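Local coordinates for protein argonaute (Methanocaldococcus jannaschii, PDB 5G5S) that cuts single-stranded target DNA, using short DNA strands as guides to find complementary sequences, and may defend the cell against invading genetic elements, at residues A[471-474]-A[475-479]. Numbering follows the deposited sequence.
Sequences KGYM and TNNLL
L478 N donates to M474 O at 2.8 Å, the shortest but most bent (145°) of the three i to i+4 backbone bonds that tie residues 472-474 to 476-478 at the start of helix 473-485. One residue earlier, Y473 O takes N477 N at 3.1 Å. G472, the N-cap residue, whose positive phi suits a residue without a side chain, starts the series: G472 O takes N476 N at 3.0 Å. Beyond the backbone, Y473 and N477 are the side chains that meet. With CG anti to the backbone N (chi1 -177°), the tyrosine ring comes beside N477, whose ND2 lies 3.3 Å from Y473 CE2, oblique to the ring, amide and ring planes 73° apart. The other end of that amide is held elsewhere: OD1 of N477 bonds R678. N476 OD1 accepts from F333 N and its ND2 donates to T329 O, while T475 OG1 joins Y337, W466 and D469, the aspartate also bonding M474 N at the helix start. This first turn belongs to the Mid domain, which grips the phosphorylated 5' end of the guide: M474 and L478 pack on helix 463-467 and strand 456-462, where L478 touches Q459, a divalent-metal ligand in the region that binds that 5' end, and T475 and L478 meet helix 372-390.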
ATOM      1  N   LYS A 471     -12.613  20.060 -21.205  1.00110.00           N
ATOM      2  CA  LYS A 471     -13.849  19.559 -20.596  1.00108.02           C
ATOM      3  C   LYS A 471     -14.006  19.872 -19.097  1.00105.72           C
ATOM      4  O   LYS A 471     -15.076  19.637 -18.532  1.00104.68           O
ATOM      5  CB  LYS A 471     -13.988  18.055 -20.860  1.00110.86           C
ATOM      6  N   GLY A 472     -12.953  20.406 -18.481  1.00 98.84           N
ATOM      7  CA  GLY A 472     -12.934  20.755 -17.062  1.00 95.52           C
ATOM      8  C   GLY A 472     -12.690  19.591 -16.115  1.00 94.41           C
ATOM      9  O   GLY A 472     -12.824  19.748 -14.899  1.00 90.95           O
ATOM     10  N   TYR A 473     -12.319  18.419 -16.681  1.00 90.87           N
ATOM     11  CA  TYR A 473     -12.042  17.139 -16.020  1.00 88.46           C
ATOM     12  C   TYR A 473     -10.907  17.238 -14.988  1.00 86.88           C
ATOM     13  O   TYR A 473     -11.101  16.843 -13.837  1.00 83.77           O
ATOM     14  CB  TYR A 473     -11.749  16.056 -17.086  1.00 92.62           C
ATOM     15  CG  TYR A 473     -11.523  14.660 -16.544  1.00 95.68           C
ATOM     16  CD1 TYR A 473     -12.584  13.769 -16.391  1.00 97.44           C
ATOM     17  CD2 TYR A 473     -10.242  14.208 -16.237  1.00 96.95           C
ATOM     18  CE1 TYR A 473     -12.381  12.479 -15.903  1.00 97.49           C
ATOM     19  CE2 TYR A 473     -10.026  12.917 -15.751  1.00 98.14           C
ATOM     20  CZ  TYR A 473     -11.101  12.059 -15.576  1.00106.68           C
ATOM     21  OH  TYR A 473     -10.894  10.794 -15.085  1.00111.98           O
ATOM     22  N   MET A 474      -9.734  17.751 -15.402  1.00 83.30           N
ATOM     23  CA  MET A 474      -8.568  17.925 -14.540  1.00 82.06           C
ATOM     24  C   MET A 474      -8.796  18.993 -13.481  1.00 82.95           C
ATOM     25  O   MET A 474      -8.287  18.851 -12.369  1.00 80.92           O
ATOM     26  CB  MET A 474      -7.336  18.264 -15.366  1.00 87.28           C
ATOM     27  CG  MET A 474      -6.039  17.998 -14.644  1.00 91.55           C
ATOM     28  SD  MET A 474      -4.672  17.807 -15.799  1.00100.79           S
ATOM     29  CE  MET A 474      -5.256  16.343 -16.754  1.00 99.02           C
ATOM     30  N   THR A 475      -9.546  20.066 -13.823  1.00 79.46           N
ATOM     31  CA  THR A 475      -9.876  21.146 -12.893  1.00 77.87           C
ATOM     32  C   THR A 475     -10.698  20.579 -11.734  1.00 76.99           C
ATOM     33  O   THR A 475     -10.392  20.864 -10.574  1.00 75.65           O
ATOM     34  CB  THR A 475     -10.556  22.302 -13.626  1.00 82.71           C
ATOM     35  OG1 THR A 475      -9.675  22.781 -14.638  1.00 83.31           O
ATOM     36  CG2 THR A 475     -10.917  23.444 -12.694  1.00 79.34           C
ATOM     37  N   ASN A 476     -11.711  19.751 -12.064  1.00 71.85           N
ATOM     38  CA  ASN A 476     -12.581  19.053 -11.125  1.00 70.67           C
ATOM     39  C   ASN A 476     -11.724  18.149 -10.201  1.00 72.13           C
ATOM     40  O   ASN A 476     -11.864  18.233  -8.980  1.00 70.78           O
ATOM     41  CB  ASN A 476     -13.637  18.239 -11.894  1.00 70.68           C
ATOM     42  CG  ASN A 476     -14.562  17.417 -11.027  1.00 83.94           C
ATOM     43  OD1 ASN A 476     -15.504  17.932 -10.418  1.00 79.28           O
ATOM     44  ND2 ASN A 476     -14.337  16.112 -10.986  1.00 71.25           N
ATOM     45  N   ASN A 477     -10.785  17.362 -10.782  1.00 67.08           N
ATOM     46  CA  ASN A 477      -9.893  16.479 -10.027  1.00 64.42           C
ATOM     47  C   ASN A 477      -8.902  17.231  -9.154  1.00 67.02           C
ATOM     48  O   ASN A 477      -8.553  16.752  -8.078  1.00 66.11           O
ATOM     49  CB  ASN A 477      -9.169  15.501 -10.945  1.00 64.57           C
ATOM     50  CG  ASN A 477     -10.055  14.429 -11.519  1.00 77.72           C
ATOM     51  OD1 ASN A 477     -11.152  14.154 -11.026  1.00 74.81           O
ATOM     52  ND2 ASN A 477      -9.584  13.786 -12.571  1.00 68.20           N
ATOM     53  N   LEU A 478      -8.446  18.394  -9.615  1.00 64.42           N
ATOM     54  CA  LEU A 478      -7.519  19.240  -8.875  1.00 63.43           C
ATOM     55  C   LEU A 478      -8.221  19.800  -7.651  1.00 67.40           C
ATOM     56  O   LEU A 478      -7.648  19.775  -6.569  1.00 67.52           O
ATOM     57  CB  LEU A 478      -6.971  20.378  -9.768  1.00 65.15           C
ATOM     58  CG  LEU A 478      -6.098  21.441  -9.081  1.00 69.79           C
ATOM     59  CD1 LEU A 478      -4.809  20.833  -8.528  1.00 67.83           C
ATOM     60  CD2 LEU A 478      -5.811  22.614 -10.019  1.00 73.21           C
ATOM     61  N   LEU A 479      -9.465  20.284  -7.818  1.00 64.82           N
ATOM     62  CA  LEU A 479     -10.263  20.822  -6.720  1.00 64.67           C
ATOM     63  C   LEU A 479     -10.629  19.759  -5.693  1.00 67.32           C
ATOM     64  O   LEU A 479     -10.558  20.055  -4.504  1.00 66.51           O
ATOM     65  CB  LEU A 479     -11.482  21.627  -7.214  1.00 66.77           C
ATOM     66  CG  LEU A 479     -11.152  22.971  -7.883  1.00 72.45           C
ATOM     67  CD1 LEU A 479     -12.374  23.576  -8.540  1.00 74.01           C
ATOM     68  CD2 LEU A 479     -10.525  23.960  -6.885  1.00 75.46           C
TER